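Local coordinates for glycoside hydrolase family 16 protein (Bacteroides ovatus, PDB 7KR6), which probably acts as an endo-glucanase, hydrolysing internal linkages of mixed-linkage beta-glucans, and is captured here bound to a fluorinated glucan label, at residues D41-F45 with K80-I84; I112-L118 with M264-K270; E144-M150 with Q164-H170; W203-L208 with F228-F232. The protein carries 1 engineered substitution. One frame throughout, in Å; residues are numbered along the deposited sequence.

How the contacts relate
The chain folds as the beta-jelly-roll sandwich of glycoside hydrolase family 16. Contact 3 belongs to the sheet lining the glycan cleft and carries the sugar G2F, covalently bonded to Glu-144. Contact 2 lies in the sheet packed behind it, centres about 15 Å apart, and the two meet where Ile-116 and Leu-118 press on Met-148. In contact 1, strand 80-84 lies next to strand 264-270, Leu-83 N 2.8 Å from Ile-266 O, probably a hydrogen bond, and loop 41-45 packs on it. Contact 4 touches contact 3 through Phe-228, against Ile-145 and Ile-169; that side chain is about 10 Å from G2F. Contacts 1 and 4 are farthest apart, centres about 28 Å.

Contact 1 (D41-F45 with K80-I84)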
# COMPACT_ATOMS: atom_id res chain seq x y z
N ASP A 41 3.76 21.69 24.72
CA ASP A 41 2.44 21.46 25.38
C ASP A 41 1.36 22.25 24.66
O ASP A 41 0.22 22.15 25.08
CB ASP A 41 2.45 21.87 26.86
CG ASP A 41 3.06 20.82 27.76
OD1 ASP A 41 2.71 19.67 27.63
OD2 ASP A 41 3.95 21.17 28.56
N PHE A 42 1.68 23.07 23.65
CA PHE A 42 0.71 23.86 22.87
C PHE A 42 -0.12 24.77 23.79
O PHE A 42 -1.32 24.88 23.60
CB PHE A 42 -0.15 22.90 22.03
CG PHE A 42 0.67 22.28 20.93
CD1 PHE A 42 1.21 23.05 19.90
CD2 PHE A 42 0.85 20.92 20.87
CE1 PHE A 42 2.00 22.49 18.91
CE2 PHE A 42 1.64 20.36 19.87
CZ PHE A 42 2.20 21.14 18.89
N ASN A 43 0.54 25.50 24.70
CA ASN A 43 -0.13 26.59 25.43
C ASN A 43 -0.24 27.81 24.52
O ASN A 43 -1.01 28.72 24.81
CB ASN A 43 0.62 26.91 26.70
CG ASN A 43 0.51 25.80 27.71
OD1 ASN A 43 -0.54 25.20 27.87
ND2 ASN A 43 1.60 25.50 28.38
N PHE A 44 0.57 27.85 23.46
CA PHE A 44 0.56 28.88 22.41
C PHE A 44 1.22 28.28 21.17
O PHE A 44 1.84 27.20 21.27
CB PHE A 44 1.30 30.15 22.86
CG PHE A 44 2.78 30.01 23.05
CD1 PHE A 44 3.26 29.36 24.15
CD2 PHE A 44 3.68 30.54 22.13
CE1 PHE A 44 4.62 29.20 24.37
CE2 PHE A 44 5.03 30.33 22.30
CZ PHE A 44 5.50 29.68 23.43
N PHE A 45 1.02 28.95 20.06
CA PHE A 45 1.62 28.59 18.75
C PHE A 45 3.00 29.24 18.70
O PHE A 45 3.13 30.47 18.50
CB PHE A 45 0.77 29.03 17.58
CG PHE A 45 1.28 28.46 16.29
CD1 PHE A 45 1.03 27.13 15.99
CD2 PHE A 45 2.06 29.20 15.43
CE1 PHE A 45 1.50 26.59 14.81
CE2 PHE A 45 2.56 28.64 14.27
CZ PHE A 45 2.27 27.33 13.97
N LYS A 80 -7.73 21.28 28.70
CA LYS A 80 -6.46 21.12 27.96
C LYS A 80 -6.23 22.33 27.06
O LYS A 80 -7.21 22.91 26.57
CB LYS A 80 -6.51 19.87 27.07
CG LYS A 80 -6.56 18.55 27.80
CD LYS A 80 -6.62 17.35 26.85
CE LYS A 80 -6.71 16.02 27.54
NZ LYS A 80 -8.00 15.84 28.23
N SER A 81 -4.96 22.67 26.82
CA SER A 81 -4.53 23.61 25.77
C SER A 81 -3.93 22.77 24.65
O SER A 81 -3.05 21.97 24.94
CB SER A 81 -3.56 24.69 26.22
OG SER A 81 -3.48 25.71 25.20
N VAL A 82 -4.45 22.93 23.46
CA VAL A 82 -4.13 21.99 22.34
C VAL A 82 -3.90 22.76 21.04
O VAL A 82 -4.48 23.84 20.79
CB VAL A 82 -5.27 20.95 22.17
CG1 VAL A 82 -5.51 20.22 23.46
CG2 VAL A 82 -6.54 21.60 21.67
N LEU A 83 -3.13 22.16 20.16
CA LEU A 83 -3.09 22.58 18.75
C LEU A 83 -4.38 22.09 18.07
O LEU A 83 -4.71 20.92 18.19
CB LEU A 83 -1.83 22.00 18.08
CG LEU A 83 -1.69 22.26 16.58
CD1 LEU A 83 -1.36 23.72 16.28
CD2 LEU A 83 -0.63 21.31 16.01
N ILE A 84 -5.01 22.95 17.27
CA ILE A 84 -6.28 22.62 16.57
C ILE A 84 -6.07 22.79 15.08
O ILE A 84 -5.80 23.90 14.58
CB ILE A 84 -7.46 23.46 17.08
CG1 ILE A 84 -7.55 23.45 18.60
CG2 ILE A 84 -8.76 23.01 16.44
CD1 ILE A 84 -8.55 24.46 19.13
O HOH W 1 -3.14 28.93 26.19
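Phe-42 lays one face of its ring against Leu-83. CB sits 3.6 Å from Leu-83 N, close to the strand backbone. CG and CD1 then approach Leu-83 CB, with CD1 at 3.7 Å, and at the far end CZ meets Leu-83 CD2 at 4.0 Å. Leu-83 CB stands nearly over the ring centre, 13° off the normal, a CH-pi contact in which an aliphatic carbon suits the flat, greasy face. From the other branch, Leu-83 CD1 reaches the edge of the Phe-45 ring, 4.2 Å from its CD1, so the leucine spans both phenylalanines. The polar link lies nearer the surface. Ser-81 OG donates to Phe-42 O at 2.8 Å, in the carbonyl plane and on a lone pair. Water 1 donates to Asn-43 O and, weakly, to the same hydroxyl. Trp-50 adds a further ring beside Phe-42, and Lys-52 makes a cation-pi contact with Phe-45. The loop after strand 38-40 thus lies on strand 80-90 mainly by hydrophobic packing, while one serine hydrogen bond gives the Phe-42 carbonyl a partner, and the loop makes no regular strand pairing with 80-84.

Contact 2 (I112-L118 with M264-K270); sequences IEASIKL and MYIDWVK
Trp-268 takes chi1 53°, with CG in the crowded position between N and carbonyl carbon, which tips the indole over the neighbouring strand onto Ser-115. There Ser-115 CB lies over one face, 3.4 Å from Trp-268 CE2, a CH-pi contact that a small residue allows. Chi1 of 177° leaves the Ser-115 hydroxyl within range of water 2, which joins OG to Asp-267 OD2, 2.7 Å from each. The backbones run antiparallel, but Asp-267 and Trp-268 together face Ser-115, whose O accepts from Asp-267 N at 2.8 Å and whose N donates to Trp-268 O at 3.1 Å; the extra residue on 264-270 forms a beta bulge.

On the same face Lys-117 CE lies 3.6 Å from Tyr-265 CD2, while NZ goes on to a salt bridge with Asp-77. Glu-113 and Lys-270 run alongside each other, but OE1 and NZ stay 4.1 Å apart, beyond a salt bridge; Glu-113 OE2 is hydrogen-bonded to Ser-200 OG. The opposite face is apolar: Ile-116 CG1 meets Ile-266 CG1 at 4.1 Å, and both residues reach Phe-236. Polar and aromatic chains thus line one side of the back sheet, and aliphatic ones fill the sandwich interior.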
# COMPACT_ATOMS: atom_id res chain seq x y z
N ILE A 112 9.88 9.83 19.56
CA ILE A 112 8.97 10.97 19.47
C ILE A 112 7.56 10.45 19.79
O ILE A 112 7.24 9.28 19.41
CB ILE A 112 9.03 11.71 18.13
CG1 ILE A 112 8.05 12.89 18.13
CG2 ILE A 112 8.84 10.74 16.99
CD1 ILE A 112 8.13 13.77 16.93
N GLU A 113 6.81 11.21 20.58
CA GLU A 113 5.44 10.87 20.97
C GLU A 113 4.55 12.10 20.84
O GLU A 113 5.00 13.24 21.10
CB GLU A 113 5.35 10.38 22.41
CG GLU A 113 6.21 9.18 22.68
CD GLU A 113 5.92 8.52 24.00
OE1 GLU A 113 6.06 9.24 25.02
OE2 GLU A 113 5.54 7.34 24.01
N ALA A 114 3.30 11.88 20.45
CA ALA A 114 2.28 12.94 20.44
C ALA A 114 0.96 12.35 20.93
O ALA A 114 0.68 11.18 20.62
CB ALA A 114 2.14 13.56 19.10
N SER A 115 0.20 13.18 21.60
CA SER A 115 -1.16 12.86 22.11
C SER A 115 -2.17 13.58 21.21
O SER A 115 -2.15 14.84 21.10
CB SER A 115 -1.31 13.25 23.57
OG SER A 115 -2.62 13.00 24.04
N ILE A 116 -3.00 12.78 20.54
CA ILE A 116 -3.86 13.26 19.44
C ILE A 116 -5.28 12.72 19.64
O ILE A 116 -5.44 11.51 19.84
CB ILE A 116 -3.31 12.83 18.07
CG1 ILE A 116 -1.84 13.25 17.89
CG2 ILE A 116 -4.15 13.38 16.94
CD1 ILE A 116 -1.21 12.75 16.61
N LYS A 117 -6.22 13.62 19.43
CA LYS A 117 -7.66 13.32 19.35
C LYS A 117 -8.07 13.54 17.90
O LYS A 117 -7.87 14.62 17.36
CB LYS A 117 -8.46 14.22 20.30
CG LYS A 117 -9.95 13.86 20.28
CD LYS A 117 -10.65 14.40 21.50
CE LYS A 117 -11.52 15.58 21.18
NZ LYS A 117 -11.96 16.25 22.42
N LEU A 118 -8.69 12.51 17.32
CA LEU A 118 -8.99 12.47 15.87
C LEU A 118 -10.50 12.57 15.70
O LEU A 118 -11.26 11.98 16.47
CB LEU A 118 -8.46 11.16 15.28
CG LEU A 118 -6.95 11.05 15.19
CD1 LEU A 118 -6.53 9.67 14.72
CD2 LEU A 118 -6.39 12.17 14.32
N MET A 264 -9.04 18.28 14.36
CA MET A 264 -8.03 17.34 14.88
C MET A 264 -7.26 18.10 15.97
O MET A 264 -6.91 19.25 15.73
CB MET A 264 -7.12 16.94 13.73
CG MET A 264 -5.86 16.25 14.12
SD MET A 264 -4.93 15.86 12.58
CE MET A 264 -3.50 15.04 13.22
N TYR A 265 -7.04 17.47 17.11
CA TYR A 265 -6.43 18.11 18.30
C TYR A 265 -5.13 17.42 18.68
O TYR A 265 -5.08 16.17 18.84
CB TYR A 265 -7.38 18.00 19.48
CG TYR A 265 -8.77 18.57 19.29
CD1 TYR A 265 -9.04 19.90 19.54
CD2 TYR A 265 -9.84 17.76 18.93
CE1 TYR A 265 -10.31 20.42 19.40
CE2 TYR A 265 -11.12 18.26 18.79
CZ TYR A 265 -11.37 19.59 19.08
OH TYR A 265 -12.63 20.09 18.93
N ILE A 266 -4.07 18.20 18.91
CA ILE A 266 -2.76 17.68 19.41
C ILE A 266 -2.50 18.36 20.77
O ILE A 266 -2.34 19.59 20.80
CB ILE A 266 -1.61 17.87 18.41
CG1 ILE A 266 -1.89 17.26 17.04
CG2 ILE A 266 -0.35 17.26 18.97
CD1 ILE A 266 -2.69 18.12 16.08
N ASP A 267 -2.52 17.57 21.82
CA ASP A 267 -2.38 18.11 23.21
C ASP A 267 -0.92 18.43 23.45
O ASP A 267 -0.63 19.44 24.15
CB ASP A 267 -2.84 17.10 24.24
CG ASP A 267 -3.00 17.65 25.65
OD1 ASP A 267 -2.83 18.88 25.80
OD2 ASP A 267 -3.29 16.85 26.54
N TRP A 268 -0.03 17.63 22.90
CA TRP A 268 1.43 17.77 23.16
C TRP A 268 2.19 16.88 22.19
O TRP A 268 1.63 15.92 21.64
CB TRP A 268 1.81 17.47 24.62
CG TRP A 268 1.35 16.17 25.19
CD1 TRP A 268 0.31 16.00 26.07
CD2 TRP A 268 1.91 14.87 24.99
NE1 TRP A 268 0.20 14.69 26.42
CE2 TRP A 268 1.19 13.97 25.80
CE3 TRP A 268 2.98 14.37 24.24
CZ2 TRP A 268 1.44 12.61 25.84
CZ3 TRP A 268 3.23 13.02 24.27
CH2 TRP A 268 2.47 12.15 25.05
N VAL A 269 3.43 17.26 21.95
CA VAL A 269 4.41 16.42 21.23
C VAL A 269 5.71 16.52 22.02
O VAL A 269 6.01 17.61 22.56
CB VAL A 269 4.52 16.80 19.75
CG1 VAL A 269 4.83 18.27 19.51
CG2 VAL A 269 5.51 15.90 19.00
N LYS A 270 6.41 15.42 22.13
CA LYS A 270 7.71 15.44 22.84
C LYS A 270 8.72 14.53 22.16
O LYS A 270 8.36 13.49 21.59
CB LYS A 270 7.49 15.15 24.33
CG LYS A 270 7.07 13.75 24.68
CD LYS A 270 6.84 13.58 26.16
CE LYS A 270 6.35 12.20 26.53
NZ LYS A 270 5.60 12.22 27.80
O HOH W 2 -3.60 14.18 26.25

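Contact 3 (E144-M150 with Q164-H170); sequences EIDIMAM and QVNTAIH. Engineered in segment 144-150: Ala-149 (natural residue Glu). With G2F (2-deoxy-2-fluoro-alpha-D-glucopyranose), chain C.
Glu-144 and His-170 stand side by side on the cleft face. With CG turned to the far side of CB from its backbone N (chi1 -163°) and a bend at chi2, Glu-144 places OE1 for its covalent bond to G2F C1, 1.4 Å long. OE2 turns to the histidine instead, 3.2 Å from His-170 CD2, the planes of the esterified carboxyl group and the imidazole 69° apart. F2 of the sugar sits 3.3 Å above the centre of the His-170 ring, whose orientation is supported by a hydrogen bond between ND1 and His-178 NE2. Asp-146 points to the same side; water 3, lying in the imidazole plane, links its OD2 to His-170 NE2, 3.0 Å from each.

Beyond Asp-146 the register slips by one. Ile-147 and Met-148 both face Phe-129 on the other neighbouring strand, a classic beta bulge. Thr-167 fits this irregularity: its OG1 donates to Asp-146 O at 2.8 Å, and that carbonyl also accepts from Ala-168 N. Away from the cleft the Met-148 and Val-165 side chains cross at about a right angle, Met-148 CG 4.0 Å from Val-165 CG1. The bulge keeps Glu-144, Asp-146 and the engineered Ala-149 on one face, in the E-x-D-x-x-E pattern of the family, which naturally ends in glutamate here. The covalent bond is consistent with Glu-144 being the nucleophile of a retaining enzyme, trapped as its glycosyl-enzyme.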
# COMPACT_ATOMS: atom_id res chain seq x y z
N GLU A 144 10.58 10.11 4.13
CA GLU A 144 9.32 10.40 4.82
C GLU A 144 9.00 9.21 5.74
O GLU A 144 9.10 8.02 5.28
CB GLU A 144 8.19 10.62 3.84
CG GLU A 144 6.98 11.31 4.40
CD GLU A 144 5.69 10.53 4.29
OE1 GLU A 144 4.73 11.06 3.68
OE2 GLU A 144 5.66 9.35 4.73
N ILE A 145 8.65 9.52 6.97
CA ILE A 145 8.10 8.53 7.94
C ILE A 145 6.68 8.96 8.24
O ILE A 145 6.49 10.04 8.78
CB ILE A 145 8.92 8.42 9.23
CG1 ILE A 145 10.41 8.20 8.95
CG2 ILE A 145 8.33 7.32 10.07
CD1 ILE A 145 11.24 8.38 10.18
N ASP A 146 5.73 8.13 7.85
CA ASP A 146 4.31 8.33 8.18
C ASP A 146 4.06 7.53 9.44
O ASP A 146 3.86 6.33 9.35
CB ASP A 146 3.44 8.02 6.98
CG ASP A 146 2.00 8.41 7.15
OD1 ASP A 146 1.71 9.21 8.08
OD2 ASP A 146 1.24 7.97 6.21
N ILE A 147 4.09 8.20 10.60
CA ILE A 147 3.99 7.49 11.90
C ILE A 147 2.57 6.93 12.00
O ILE A 147 2.38 5.74 12.31
CB ILE A 147 4.33 8.40 13.09
CG1 ILE A 147 5.78 8.89 13.03
CG2 ILE A 147 4.05 7.68 14.39
CD1 ILE A 147 6.08 9.98 14.00
N MET A 148 1.61 7.79 11.74
CA MET A 148 0.19 7.38 11.77
C MET A 148 -0.54 8.18 10.71
O MET A 148 -0.34 9.37 10.59
CB MET A 148 -0.39 7.66 13.17
CG MET A 148 -1.92 7.50 13.34
SD MET A 148 -2.92 8.85 12.71
CE MET A 148 -2.58 10.16 13.89
N ALA A 149 -1.42 7.49 10.00
CA ALA A 149 -2.47 8.10 9.18
C ALA A 149 -3.72 7.26 9.36
O ALA A 149 -3.61 6.04 9.53
CB ALA A 149 -2.07 8.15 7.75
N MET A 150 -4.86 7.92 9.35
CA MET A 150 -6.16 7.19 9.26
C MET A 150 -6.92 7.75 8.07
O MET A 150 -6.57 8.80 7.52
CB MET A 150 -6.97 7.34 10.55
CG MET A 150 -6.24 6.76 11.72
SD MET A 150 -7.21 6.55 13.21
CE MET A 150 -8.06 5.02 12.81
N GLN A 164 -8.66 1.52 11.77
CA GLN A 164 -7.65 1.13 10.75
C GLN A 164 -6.57 2.21 10.65
O GLN A 164 -6.86 3.35 10.21
CB GLN A 164 -8.28 0.87 9.40
CG GLN A 164 -7.23 0.32 8.46
CD GLN A 164 -7.79 0.14 7.08
OE1 GLN A 164 -8.67 -0.69 6.87
NE2 GLN A 164 -7.30 0.97 6.19
N VAL A 165 -5.35 1.82 10.99
CA VAL A 165 -4.20 2.74 10.95
C VAL A 165 -3.26 2.28 9.85
O VAL A 165 -3.03 1.08 9.68
CB VAL A 165 -3.46 2.77 12.29
CG1 VAL A 165 -2.23 3.64 12.20
CG2 VAL A 165 -4.37 3.25 13.40
N ASN A 166 -2.68 3.26 9.19
CA ASN A 166 -1.68 3.07 8.13
C ASN A 166 -0.37 3.69 8.62
O ASN A 166 -0.42 4.77 9.19
CB ASN A 166 -2.20 3.72 6.86
CG ASN A 166 -3.12 2.76 6.11
OD1 ASN A 166 -4.29 2.53 6.49
ND2 ASN A 166 -2.56 2.14 5.07
N THR A 167 0.72 3.00 8.45
CA THR A 167 2.05 3.57 8.72
C THR A 167 2.91 3.27 7.48
O THR A 167 2.68 2.24 6.81
CB THR A 167 2.59 3.05 10.04
OG1 THR A 167 3.86 3.67 10.28
CG2 THR A 167 2.79 1.55 10.01
N ALA A 168 3.89 4.10 7.16
CA ALA A 168 4.61 3.96 5.90
C ALA A 168 5.97 4.65 5.97
O ALA A 168 6.12 5.61 6.74
CB ALA A 168 3.84 4.51 4.73
N ILE A 169 6.87 4.21 5.10
CA ILE A 169 8.09 4.98 4.80
C ILE A 169 8.16 5.17 3.29
O ILE A 169 7.83 4.24 2.52
CB ILE A 169 9.39 4.38 5.41
CG1 ILE A 169 9.61 2.91 5.06
CG2 ILE A 169 9.44 4.60 6.92
CD1 ILE A 169 10.97 2.36 5.50
N HIS A 170 8.64 6.33 2.87
CA HIS A 170 8.86 6.68 1.46
C HIS A 170 10.30 7.18 1.30
O HIS A 170 10.77 7.91 2.16
CB HIS A 170 7.90 7.76 1.00
CG HIS A 170 6.46 7.43 1.16
ND1 HIS A 170 5.64 7.20 0.06
CD2 HIS A 170 5.69 7.35 2.26
CE1 HIS A 170 4.42 7.00 0.50
NE2 HIS A 170 4.41 7.09 1.83
C1 G2F C . 3.52 10.37 3.38
C2 G2F C . 3.22 10.72 1.96
C3 G2F C . 2.78 12.16 1.82
C4 G2F C . 1.56 12.36 2.68
C5 G2F C . 1.99 12.04 4.15
C6 G2F C . 0.96 12.25 5.23
O3 G2F C . 2.53 12.47 0.46
O4 G2F C . 1.10 13.74 2.51
O5 G2F C . 2.46 10.68 4.29
O6 G2F C . -0.30 11.58 4.86
F2 G2F C . 4.34 10.36 1.15
O HOH W 3 1.81 7.10 3.40

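Contact 4 (W203-L208 with F228-F232); sequences WDENNL and FHDNF
At the hairpin that joins strands 197-203 and 207-212, Trp-203 reaches across to the loop leading into strand 232-240. Its chi1 of 177°, trans about the first side-chain bond, carries the indole to Phe-228 and Phe-232. NE1 donates to Phe-228 O at 2.9 Å; the oxygen lies in the indole plane, although the N-H arrives tilted from the carbonyl plane. Tryptophan suits the place because it offers one N-H to a loop carbonyl and a broad hydrocarbon edge beyond it. That edge points toward the face of Phe-232 in an offset edge-to-face pair, planes at 83° and the centroid of the indole six-membered ring 5.4 Å from that of Phe-232, with Trp-203 CH2 3.6 Å from Phe-232 CD1.

The hairpin itself turns on Asp-204, whose OD1 accepts from Asn-206 N at 2.9 Å, an Asx turn, and from Asn-207 N at 2.8 Å. This turn presents Glu-205 O, 3.1 Å from His-229 CE1 at the edge of the imidazole. Both ring nitrogens are engaged elsewhere, ND1 with Tyr-109 OH and NE2 with Ile-222 O. Deeper in the sandwich, Leu-208 CD1 meets Phe-228 CD1 at 4.3 Å.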
# COMPACT_ATOMS: atom_id res chain seq x y z
N TRP A 203 13.19 5.06 17.18
CA TRP A 203 14.06 5.20 15.99
C TRP A 203 15.50 4.96 16.47
O TRP A 203 15.92 5.68 17.40
CB TRP A 203 13.86 6.59 15.42
CG TRP A 203 14.71 6.95 14.24
CD1 TRP A 203 15.45 6.17 13.41
CD2 TRP A 203 14.80 8.29 13.74
NE1 TRP A 203 15.96 6.93 12.39
CE2 TRP A 203 15.61 8.25 12.60
CE3 TRP A 203 14.27 9.50 14.16
CZ2 TRP A 203 15.90 9.40 11.86
CZ3 TRP A 203 14.56 10.65 13.44
CH2 TRP A 203 15.36 10.59 12.29
N ASP A 204 16.13 3.94 15.92
CA ASP A 204 17.58 3.71 16.11
C ASP A 204 18.20 3.36 14.77
O ASP A 204 17.50 3.44 13.77
CB ASP A 204 17.82 2.69 17.22
CG ASP A 204 17.43 1.25 16.91
OD1 ASP A 204 17.18 0.91 15.75
OD2 ASP A 204 17.45 0.43 17.87
N GLU A 205 19.47 2.95 14.73
CA GLU A 205 20.14 2.70 13.44
C GLU A 205 19.54 1.49 12.71
O GLU A 205 19.82 1.38 11.52
CB GLU A 205 21.66 2.57 13.61
CG GLU A 205 22.09 1.39 14.43
CD GLU A 205 23.57 1.38 14.77
OE1 GLU A 205 24.27 2.26 14.29
OE2 GLU A 205 24.00 0.49 15.51
N ASN A 206 18.76 0.63 13.39
CA ASN A 206 18.23 -0.61 12.80
C ASN A 206 16.73 -0.51 12.51
O ASN A 206 16.32 -1.05 11.49
CB ASN A 206 18.51 -1.80 13.70
CG ASN A 206 20.00 -2.07 13.78
OD1 ASN A 206 20.57 -2.15 14.87
ND2 ASN A 206 20.66 -2.03 12.65
N ASN A 207 15.96 0.12 13.38
CA ASN A 207 14.48 -0.02 13.38
C ASN A 207 13.75 1.30 13.57
O ASN A 207 14.15 2.19 14.35
CB ASN A 207 14.04 -0.98 14.48
CG ASN A 207 14.61 -2.37 14.29
OD1 ASN A 207 15.32 -2.88 15.17
ND2 ASN A 207 14.29 -2.99 13.18
N LEU A 208 12.61 1.39 12.87
CA LEU A 208 11.55 2.37 13.17
C LEU A 208 10.38 1.58 13.74
O LEU A 208 9.89 0.70 13.02
CB LEU A 208 11.15 3.06 11.86
CG LEU A 208 12.19 3.99 11.27
CD1 LEU A 208 11.74 4.44 9.90
CD2 LEU A 208 12.46 5.20 12.16
N PHE A 228 17.14 7.11 6.32
CA PHE A 228 16.58 7.28 7.69
C PHE A 228 17.64 7.38 8.77
O PHE A 228 17.47 6.87 9.88
CB PHE A 228 15.56 6.15 7.92
CG PHE A 228 14.45 6.23 6.91
CD1 PHE A 228 13.43 7.17 7.06
CD2 PHE A 228 14.45 5.42 5.79
CE1 PHE A 228 12.44 7.29 6.09
CE2 PHE A 228 13.48 5.57 4.81
CZ PHE A 228 12.46 6.49 4.97
N HIS A 229 18.70 8.16 8.48
CA HIS A 229 19.90 8.23 9.35
C HIS A 229 20.43 9.67 9.45
O HIS A 229 21.66 9.84 9.71
CB HIS A 229 20.97 7.25 8.88
CG HIS A 229 20.45 5.85 8.86
ND1 HIS A 229 20.35 5.07 10.00
CD2 HIS A 229 19.94 5.14 7.85
CE1 HIS A 229 19.80 3.92 9.66
NE2 HIS A 229 19.56 3.92 8.34
N ASP A 230 19.54 10.64 9.31
CA ASP A 230 19.87 12.08 9.40
C ASP A 230 18.70 12.75 10.11
O ASP A 230 17.68 12.09 10.28
CB ASP A 230 20.16 12.62 8.00
CG ASP A 230 21.48 12.10 7.42
OD1 ASP A 230 22.57 12.52 7.90
OD2 ASP A 230 21.43 11.30 6.47
N ASN A 231 18.82 14.01 10.49
CA ASN A 231 17.74 14.76 11.13
C ASN A 231 16.47 14.74 10.27
O ASN A 231 16.51 15.00 9.04
CB ASN A 231 18.13 16.20 11.39
CG ASN A 231 19.22 16.31 12.43
OD1 ASN A 231 19.45 15.41 13.23
ND2 ASN A 231 19.93 17.44 12.38
N PHE A 232 15.35 14.57 10.98
CA PHE A 232 13.98 14.69 10.41
C PHE A 232 13.23 15.73 11.23
O PHE A 232 13.39 15.74 12.45
CB PHE A 232 13.28 13.33 10.46
CG PHE A 232 13.50 12.42 9.29
CD1 PHE A 232 14.77 11.96 8.96
CD2 PHE A 232 12.43 11.95 8.53
CE1 PHE A 232 14.96 11.08 7.89
CE2 PHE A 232 12.64 11.11 7.45
CZ PHE A 232 13.89 10.64 7.15